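Local coordinates for hemolysin-related protein (PDB 6MLT), which is a secreted, metal-binding protein of the Vibrio cholerae biofilm matrix that probably binds carbohydrate and contributes to biofilm adhesion, at residues A[49-54]-A[583-588]; A[95-100]-A[518-523]; A[294-299]-A[409-414]. One frame throughout, in Å; residues are numbered along the deposited sequence.

Interaction 1: residues A[49-54]-A[583-588]. With CA (calcium ion), chain B; CA (calcium ion), chain C.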
loop_
_atom_site.group_PDB
_atom_site.type_symbol
_atom_site.label_atom_id
_atom_site.label_comp_id
_atom_site.label_asym_id
_atom_site.label_seq_id
_atom_site.Cartn_x
_atom_site.Cartn_y
_atom_site.Cartn_z
ATOM N N ILE A 49 3.453 12.310 -24.748
ATOM C CA ILE A 49 2.381 11.722 -23.953
ATOM C C ILE A 49 2.929 11.516 -22.546
ATOM O O ILE A 49 3.728 10.600 -22.310
ATOM C CB ILE A 49 1.873 10.406 -24.552
ATOM C CG1 ILE A 49 1.357 10.653 -25.973
ATOM C CG2 ILE A 49 0.771 9.820 -23.678
ATOM C CD1 ILE A 49 0.937 9.395 -26.706
ATOM N N ASP A 50 2.503 12.360 -21.611
ATOM C CA ASP A 50 2.988 12.280 -20.240
ATOM C C ASP A 50 1.906 12.824 -19.309
ATOM O O ASP A 50 0.752 13.006 -19.709
ATOM C CB ASP A 50 4.322 13.026 -20.103
ATOM C CG ASP A 50 4.219 14.486 -20.476
ATOM O OD1 ASP A 50 3.100 15.040 -20.453
ATOM O OD2 ASP A 50 5.268 15.079 -20.803
ATOM N N GLU A 51 2.291 13.095 -18.058
ATOM C CA GLU A 51 1.335 13.482 -17.024
ATOM C C GLU A 51 0.698 14.843 -17.273
ATOM O O GLU A 51 -0.252 15.195 -16.569
ATOM C CB GLU A 51 2.004 13.475 -15.643
ATOM C CG GLU A 51 3.340 14.194 -15.555
ATOM C CD GLU A 51 4.519 13.242 -15.656
ATOM O OE1 GLU A 51 4.773 12.721 -16.763
ATOM O OE2 GLU A 51 5.184 13.005 -14.625
ATOM N N LYS A 52 1.177 15.610 -18.250
ATOM C CA LYS A 52 0.485 16.842 -18.610
ATOM C C LYS A 52 -0.780 16.567 -19.417
ATOM O O LYS A 52 -1.626 17.459 -19.547
ATOM C CB LYS A 52 1.418 17.768 -19.397
ATOM N N ASP A 53 -0.933 15.360 -19.952
ATOM C CA ASP A 53 -2.116 15.004 -20.713
ATOM C C ASP A 53 -3.189 14.454 -19.772
ATOM O O ASP A 53 -3.003 14.366 -18.553
ATOM C CB ASP A 53 -1.743 14.005 -21.806
ATOM C CG ASP A 53 -0.738 14.574 -22.778
ATOM O OD1 ASP A 53 -1.067 15.575 -23.444
ATOM O OD2 ASP A 53 0.390 14.044 -22.843
ATOM N N VAL A 54 -4.329 14.075 -20.340
ATOM C CA VAL A 54 -5.468 13.583 -19.568
ATOM C C VAL A 54 -5.454 12.061 -19.611
ATOM O O VAL A 54 -5.543 11.464 -20.690
ATOM C CB VAL A 54 -6.793 14.144 -20.108
ATOM C CG1 VAL A 54 -7.976 13.626 -19.288
ATOM C CG2 VAL A 54 -6.773 15.659 -20.088
ATOM N N ILE A 583 4.526 1.831 -9.698
ATOM C CA ILE A 583 4.275 2.629 -10.892
ATOM C C ILE A 583 4.552 4.092 -10.574
ATOM O O ILE A 583 4.208 4.589 -9.498
ATOM C CB ILE A 583 2.834 2.406 -11.410
ATOM C CG1 ILE A 583 2.667 2.987 -12.814
ATOM C CG2 ILE A 583 1.804 3.009 -10.453
ATOM C CD1 ILE A 583 3.366 2.192 -13.888
ATOM N N ASN A 584 5.208 4.768 -11.510
ATOM C CA ASN A 584 5.365 6.211 -11.462
ATOM C C ASN A 584 4.239 6.878 -12.249
ATOM O O ASN A 584 3.528 6.238 -13.026
ATOM C CB ASN A 584 6.726 6.617 -12.023
ATOM C CG ASN A 584 7.890 6.010 -11.243
ATOM O OD1 ASN A 584 7.870 5.954 -10.016
ATOM N ND2 ASN A 584 8.908 5.551 -11.962
ATOM N N ALA A 585 4.076 8.186 -12.032
ATOM C CA ALA A 585 2.967 8.903 -12.659
ATOM C C ALA A 585 3.050 8.840 -14.180
ATOM O O ALA A 585 2.021 8.751 -14.864
ATOM C CB ALA A 585 2.948 10.354 -12.182
ATOM N N ASN A 586 4.263 8.878 -14.729
ATOM C CA ASN A 586 4.462 8.821 -16.172
ATOM C C ASN A 586 4.391 7.404 -16.736
ATOM O O ASN A 586 4.625 7.222 -17.937
ATOM C CB ASN A 586 5.809 9.451 -16.546
ATOM C CG ASN A 586 6.991 8.722 -15.933
ATOM O OD1 ASN A 586 6.845 7.651 -15.344
ATOM N ND2 ASN A 586 8.179 9.302 -16.077
ATOM N N GLY A 587 4.093 6.401 -15.911
ATOM C CA GLY A 587 3.922 5.047 -16.386
ATOM C C GLY A 587 5.157 4.176 -16.316
ATOM O O GLY A 587 5.058 2.973 -16.590
ATOM N N THR A 588 6.314 4.729 -15.961
ATOM C CA THR A 588 7.495 3.904 -15.785
ATOM C C THR A 588 7.401 3.142 -14.465
ATOM O O THR A 588 6.674 3.524 -13.544
ATOM C CB THR A 588 8.774 4.747 -15.832
ATOM O OG1 THR A 588 8.740 5.746 -14.808
ATOM C CG2 THR A 588 8.921 5.422 -17.192
HETATM CA CA CA B . 1.145 15.916 -24.466
HETATM CA CA CA C . -5.717 11.139 -22.900
HETATM O O HOH W 1 2.330 16.583 -22.686
HETATM O O HOH W 2 -7.739 12.158 -23.520
HETATM O O HOH W 3 -3.212 10.913 -22.651
#

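Interaction 2: residues A[95-100]-A[518-523]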
loop_
_atom_site.group_PDB
_atom_site.type_symbol
_atom_site.label_atom_id
_atom_site.label_comp_id
_atom_site.label_asym_id
_atom_site.label_seq_id
_atom_site.Cartn_x
_atom_site.Cartn_y
_atom_site.Cartn_z
ATOM N N ASP A 95 -9.269 -11.691 -22.413
ATOM C CA ASP A 95 -10.302 -12.199 -21.529
ATOM C C ASP A 95 -11.066 -11.028 -20.918
ATOM O O ASP A 95 -10.484 -10.001 -20.563
ATOM C CB ASP A 95 -9.716 -13.073 -20.431
ATOM C CG ASP A 95 -10.781 -13.918 -19.757
ATOM O OD1 ASP A 95 -11.146 -14.967 -20.326
ATOM O OD2 ASP A 95 -11.285 -13.510 -18.690
ATOM N N ALA A 96 -12.385 -11.172 -20.839
ATOM C CA ALA A 96 -13.248 -10.092 -20.383
ATOM C C ALA A 96 -13.446 -10.083 -18.874
ATOM O O ALA A 96 -14.072 -9.155 -18.354
ATOM C CB ALA A 96 -14.612 -10.180 -21.079
ATOM N N ARG A 97 -12.917 -11.078 -18.155
ATOM C CA ARG A 97 -13.122 -11.183 -16.716
ATOM C C ARG A 97 -11.994 -10.578 -15.895
ATOM O O ARG A 97 -12.195 -10.306 -14.707
ATOM C CB ARG A 97 -13.289 -12.654 -16.311
ATOM C CG ARG A 97 -14.478 -13.343 -16.968
ATOM C CD ARG A 97 -14.389 -14.855 -16.852
ATOM N NE ARG A 97 -13.366 -15.394 -17.739
ATOM C CZ ARG A 97 -13.210 -16.684 -18.002
ATOM N NH1 ARG A 97 -14.007 -17.583 -17.437
ATOM N NH2 ARG A 97 -12.258 -17.074 -18.836
ATOM N N TYR A 98 -10.822 -10.373 -16.487
ATOM C CA TYR A 98 -9.662 -9.854 -15.778
ATOM C C TYR A 98 -9.193 -8.567 -16.438
ATOM O O TYR A 98 -9.092 -8.488 -17.667
ATOM C CB TYR A 98 -8.520 -10.873 -15.759
ATOM C CG TYR A 98 -8.831 -12.147 -14.998
ATOM C CD1 TYR A 98 -8.558 -12.251 -13.641
ATOM C CD2 TYR A 98 -9.383 -13.249 -15.645
ATOM C CE1 TYR A 98 -8.827 -13.416 -12.943
ATOM C CE2 TYR A 98 -9.659 -14.420 -14.956
ATOM C CZ TYR A 98 -9.378 -14.495 -13.603
ATOM O OH TYR A 98 -9.644 -15.641 -12.900
ATOM N N ALA A 99 -8.909 -7.563 -15.626
ATOM C CA ALA A 99 -8.359 -6.338 -16.166
ATOM C C ALA A 99 -6.971 -6.609 -16.739
ATOM O O ALA A 99 -6.194 -7.367 -16.152
ATOM C CB ALA A 99 -8.265 -5.260 -15.089
ATOM N N PRO A 100 -6.631 -6.016 -17.877
ATOM C CA PRO A 100 -5.234 -6.050 -18.326
ATOM C C PRO A 100 -4.355 -5.207 -17.420
ATOM O O PRO A 100 -4.836 -4.651 -16.429
ATOM C CB PRO A 100 -5.299 -5.484 -19.753
ATOM C CG PRO A 100 -6.547 -4.718 -19.821
ATOM C CD PRO A 100 -7.505 -5.302 -18.822
ATOM N N GLY A 518 -23.704 -8.213 -13.354
ATOM C CA GLY A 518 -23.759 -9.588 -12.885
ATOM C C GLY A 518 -22.757 -9.855 -11.782
ATOM O O GLY A 518 -22.965 -10.758 -10.963
ATOM N N THR A 519 -21.697 -9.050 -11.733
ATOM C CA THR A 519 -20.589 -9.048 -10.780
ATOM C C THR A 519 -19.658 -10.233 -10.995
ATOM O O THR A 519 -20.083 -11.388 -11.117
ATOM C CB THR A 519 -21.051 -9.009 -9.311
ATOM O OG1 THR A 519 -21.652 -10.251 -8.934
ATOM C CG2 THR A 519 -22.027 -7.857 -9.081
ATOM N N LEU A 520 -18.370 -9.909 -11.088
ATOM C CA LEU A 520 -17.298 -10.878 -10.977
ATOM C C LEU A 520 -16.434 -10.400 -9.827
ATOM O O LEU A 520 -16.807 -10.567 -8.655
ATOM C CB LEU A 520 -16.555 -11.005 -12.311
ATOM C CG LEU A 520 -17.321 -11.695 -13.437
ATOM C CD1 LEU A 520 -16.554 -11.512 -14.738
ATOM C CD2 LEU A 520 -17.523 -13.165 -13.121
ATOM N N TRP A 521 -15.299 -9.748 -10.104
ATOM C CA TRP A 521 -14.475 -9.169 -9.049
ATOM C C TRP A 521 -14.020 -7.754 -9.405
ATOM O O TRP A 521 -12.998 -7.291 -8.883
ATOM C CB TRP A 521 -13.270 -10.082 -8.753
ATOM C CG TRP A 521 -12.630 -10.614 -9.989
ATOM C CD1 TRP A 521 -11.594 -10.060 -10.685
ATOM C CD2 TRP A 521 -12.997 -11.805 -10.695
ATOM N NE1 TRP A 521 -11.293 -10.837 -11.779
ATOM C CE2 TRP A 521 -12.144 -11.906 -11.814
ATOM C CE3 TRP A 521 -13.967 -12.791 -10.495
ATOM C CZ2 TRP A 521 -12.234 -12.948 -12.729
ATOM C CZ3 TRP A 521 -14.053 -13.833 -11.407
ATOM C CH2 TRP A 521 -13.188 -13.903 -12.506
ATOM N N GLU A 522 -14.758 -7.053 -10.262
ATOM C CA GLU A 522 -14.420 -5.684 -10.621
ATOM C C GLU A 522 -14.646 -4.755 -9.430
ATOM O O GLU A 522 -15.308 -5.113 -8.455
ATOM C CB GLU A 522 -15.252 -5.233 -11.826
ATOM C CG GLU A 522 -16.731 -4.901 -11.536
ATOM C CD GLU A 522 -17.704 -6.090 -11.639
ATOM O OE1 GLU A 522 -17.295 -7.267 -11.470
ATOM O OE2 GLU A 522 -18.910 -5.819 -11.870
ATOM N N TYR A 523 -14.083 -3.551 -9.513
ATOM C CA TYR A 523 -14.347 -2.526 -8.515
ATOM C C TYR A 523 -14.326 -1.164 -9.192
ATOM O O TYR A 523 -13.777 -1.016 -10.290
ATOM C CB TYR A 523 -13.331 -2.572 -7.359
ATOM C CG TYR A 523 -11.874 -2.609 -7.780
ATOM C CD1 TYR A 523 -11.253 -1.485 -8.298
ATOM C CD2 TYR A 523 -11.117 -3.766 -7.646
ATOM C CE1 TYR A 523 -9.915 -1.511 -8.695
ATOM C CE2 TYR A 523 -9.767 -3.800 -8.032
ATOM C CZ TYR A 523 -9.183 -2.662 -8.554
ATOM O OH TYR A 523 -7.859 -2.665 -8.933
HETATM O O HOH W 4 -13.927 -8.966 -12.908
HETATM O O HOH W 5 -9.089 -8.580 -12.552
#

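Interaction 3: residues A[294-299]-A[409-414]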
loop_
_atom_site.group_PDB
_atom_site.type_symbol
_atom_site.label_atom_id
_atom_site.label_comp_id
_atom_site.label_asym_id
_atom_site.label_seq_id
_atom_site.Cartn_x
_atom_site.Cartn_y
_atom_site.Cartn_z
ATOM N N ASP A 294 4.921 14.538 24.485
ATOM C CA ASP A 294 3.927 15.319 25.211
ATOM C C ASP A 294 4.347 15.615 26.645
ATOM O O ASP A 294 3.550 16.183 27.402
ATOM C CB ASP A 294 2.570 14.600 25.205
ATOM C CG ASP A 294 2.667 13.163 25.668
ATOM O OD1 ASP A 294 3.268 12.919 26.734
ATOM O OD2 ASP A 294 2.134 12.276 24.965
ATOM N N ALA A 295 5.563 15.261 27.049
ATOM C CA ALA A 295 6.028 15.574 28.392
ATOM C C ALA A 295 7.541 15.411 28.433
ATOM O O ALA A 295 8.153 14.862 27.513
ATOM C CB ALA A 295 5.357 14.684 29.440
ATOM N N GLN A 296 8.135 15.886 29.524
ATOM C CA GLN A 296 9.580 15.846 29.667
ATOM C C GLN A 296 9.947 15.796 31.142
ATOM O O GLN A 296 9.168 16.186 32.017
ATOM C CB GLN A 296 10.234 17.057 28.997
ATOM C CG GLN A 296 9.766 18.386 29.550
ATOM C CD GLN A 296 10.205 19.551 28.697
ATOM O OE1 GLN A 296 10.487 19.393 27.508
ATOM N NE2 GLN A 296 10.271 20.730 29.296
ATOM N N SER A 297 11.155 15.306 31.405
ATOM C CA SER A 297 11.711 15.316 32.744
ATOM C C SER A 297 12.245 16.707 33.071
ATOM O O SER A 297 12.188 17.631 32.257
ATOM C CB SER A 297 12.831 14.287 32.851
ATOM O OG SER A 297 13.947 14.711 32.082
ATOM N N ALA A 298 12.800 16.851 34.273
ATOM C CA ALA A 298 13.577 18.035 34.590
ATOM C C ALA A 298 14.898 17.999 33.818
ATOM O O ALA A 298 15.258 16.998 33.190
ATOM C CB ALA A 298 13.837 18.121 36.093
ATOM N N VAL A 299 15.619 19.116 33.860
ATOM C CA VAL A 299 16.958 19.203 33.285
ATOM C C VAL A 299 17.959 18.749 34.335
ATOM O O VAL A 299 17.953 19.246 35.468
ATOM C CB VAL A 299 17.267 20.636 32.815
ATOM C CG1 VAL A 299 18.683 20.719 32.248
ATOM C CG2 VAL A 299 16.250 21.085 31.775
ATOM N N GLY A 409 13.102 10.705 23.095
ATOM C CA GLY A 409 14.279 11.477 22.738
ATOM C C GLY A 409 14.852 12.171 23.954
ATOM O O GLY A 409 14.459 11.899 25.093
ATOM N N MET A 410 15.792 13.081 23.697
ATOM C CA MET A 410 16.428 13.845 24.759
ATOM C C MET A 410 16.764 15.241 24.252
ATOM O O MET A 410 17.046 15.434 23.069
ATOM C CB MET A 410 17.716 13.173 25.255
ATOM C CG MET A 410 17.549 11.753 25.789
ATOM S SD MET A 410 19.133 10.991 26.239
ATOM C CE MET A 410 19.719 12.118 27.499
ATOM N N ASN A 411 16.726 16.213 25.159
ATOM C CA ASN A 411 17.416 17.477 24.946
ATOM C C ASN A 411 18.819 17.345 25.525
ATOM O O ASN A 411 19.003 16.784 26.610
ATOM C CB ASN A 411 16.668 18.640 25.598
ATOM C CG ASN A 411 15.375 18.981 24.879
ATOM O OD1 ASN A 411 15.281 18.873 23.659
ATOM N ND2 ASN A 411 14.368 19.394 25.640
ATOM N N VAL A 412 19.808 17.835 24.781
ATOM C CA VAL A 412 21.216 17.634 25.107
ATOM C C VAL A 412 21.912 18.987 25.107
ATOM O O VAL A 412 21.760 19.769 24.162
ATOM C CB VAL A 412 21.889 16.673 24.108
ATOM C CG1 VAL A 412 23.353 16.447 24.461
ATOM C CG2 VAL A 412 21.134 15.342 24.063
ATOM N N TRP A 413 22.655 19.268 26.173
ATOM C CA TRP A 413 23.479 20.465 26.288
ATOM C C TRP A 413 24.941 20.047 26.277
ATOM O O TRP A 413 25.342 19.182 27.067
ATOM C CB TRP A 413 23.198 21.222 27.588
ATOM C CG TRP A 413 21.876 21.940 27.703
ATOM C CD1 TRP A 413 21.672 23.293 27.662
ATOM C CD2 TRP A 413 20.589 21.349 27.920
ATOM N NE1 TRP A 413 20.339 23.577 27.830
ATOM C CE2 TRP A 413 19.652 22.402 27.991
ATOM C CE3 TRP A 413 20.138 20.034 28.062
ATOM C CZ2 TRP A 413 18.294 22.178 28.185
ATOM C CZ3 TRP A 413 18.795 19.813 28.258
ATOM C CH2 TRP A 413 17.886 20.877 28.318
ATOM N N SER A 414 25.740 20.670 25.413
ATOM C CA SER A 414 27.181 20.436 25.394
ATOM C C SER A 414 27.889 21.763 25.183
ATOM O O SER A 414 27.679 22.427 24.163
ATOM C CB SER A 414 27.581 19.448 24.300
ATOM O OG SER A 414 28.989 19.236 24.310
HETATM O O HOH W 6 11.705 20.638 25.275
#

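Interaction 1: residues A[49-54]-A[583-588]
Two type I beta turns, Asp50 to Asp53 and Asn584 to Gly587, face each other at the protein surface, and Glu51 in the first meets Ala585 and Asn586 in the second. The first turn closes an EF-hand-like calcium loop, in which Asp53 stands twelfth counted from Asp42. The contact itself is slight. Glu51 and Asn586 run alongside each other in the same direction, with carboxylate and amide planes 84° apart, and Glu51 OE1 rests 3.4 Å from Asn586 CB. A bend at chi2 (-98°) folds the glutamate carboxylate over toward that methylene, while OE2 lies 4.2 Å from Ala585 CB. An Asx turn overlaps each beta turn: Asp50 OD1 accepts from Lys52 N, and Asn586 OD1 accepts from both N and OG1 of Thr588. Glu51 O is also held by Arg571, and Gly587 pairs through its backbone with Asp104, a ligand of a sodium ion. Asp53 binds one calcium ion through both carboxylate oxygens, together with Asp42, Asn44, Asp46 and the backbone O of Lys48, and its OD2 additionally accepts from Asp50 N through the anti lone pair. Next along the chain, Val54 O binds the second calcium ion at 2.2 Å. On the first calcium ion sits water 1, which donates to Asp50 OD1 at 2.8 Å.

Interaction 2: residues A[95-100]-A[518-523]
In the beta-propeller, two loops that each link one four- or five-stranded sheet to the next meet where Trp521 lies against Arg97 and Tyr98. The indole rim comes over one face of the Tyr98 ring, with Trp521 CZ2 3.4 Å from Tyr98 CZ. The two rings meet obliquely, their planes 48° apart. Trp521 CZ2 also touches Arg97 CB, and Leu520 CD1 packs on Arg97 CG at 3.6 Å, so the aliphatic base of the arginine sits against both residues. Its charged end turns back: a bend at chi3 (-73°) sets the guanidinium side-on to Asp95 in a salt bridge, NE to OD2 at 3.0 Å and NH2 to OD1 at 2.8 Å. Asp95 OD2 accepts from Arg97 N as well, which makes an Asx turn at the start of this loop. Trp521 NE1 lies close to Arg97 O, but at a poor angle. Water bridges the backbones instead: water 4 donates to Arg97 O at 2.8 Å and accepts from Trp521 N. Trp521 also meets Trp222 edge-to-face. The contact thus joins two inter-blade loops of the propeller, a fold consistent with its FG-GAP-like repeat.

Interaction 3: residues A[294-299]-A[409-414]
Val299 meets Trp413 within the beta-prism lectin domain, between two strands of one antiparallel sheet that are not neighbours: strand 428-435 runs between them. From its CB, 4.5 Å from Trp413 CH2, the valine sends both methyl groups onto the benzo part of the indole. CG1, anti to the backbone N (chi1 179°), stands over the face of the six-membered ring in a CH-pi contact, 4.2 Å from the centroid and 18° off the normal, shifted toward the rim carbons CH2 and CZ3. CG2 comes closest to CH2, at 3.8 Å. The two side chains cross at about a right angle, so the valine stands on the ring. Thr303 and Gln308 also touch Trp413, and Gln430 of the intervening strand touches Val299. Farther along, the contact becomes polar. Gln296 and Asn411 approach each other over the middle strand, yet Gln296 OE1 and Asn411 ND2 stay 4.3 Å apart, too far to bond directly. Asn411 ND2 is held by Gln430 OE1, which ties it to that middle strand. Water 6 closes the remaining gap, donating to Gln296 OE1 at 2.8 Å and accepting from Asn411 ND2 at 3.0 Å.

Overall arrangement
Interactions 1 and 2 belong to the propeller, their centres 25 Å apart and nearest atoms about 11 Å apart. Interaction 3 lies in the beta-prism domain, on the opposite side of the chain's centre from interaction 2, with 57 Å between centres; from interaction 1 the centres are 47 Å apart. Along the sequence, 294-299 and 409-414 nest inside the loop closed by 95-100 and 518-523, itself inside that closed by 49-54 and 583-588. Strands 277-279 and 443-448, which flank the prism in sequence, pair in one propeller sheet, so the prism is inserted there. Interaction 1 alone holds calcium ligands, and its Asn586 side chain is about 10 Å from a bound sodium ion.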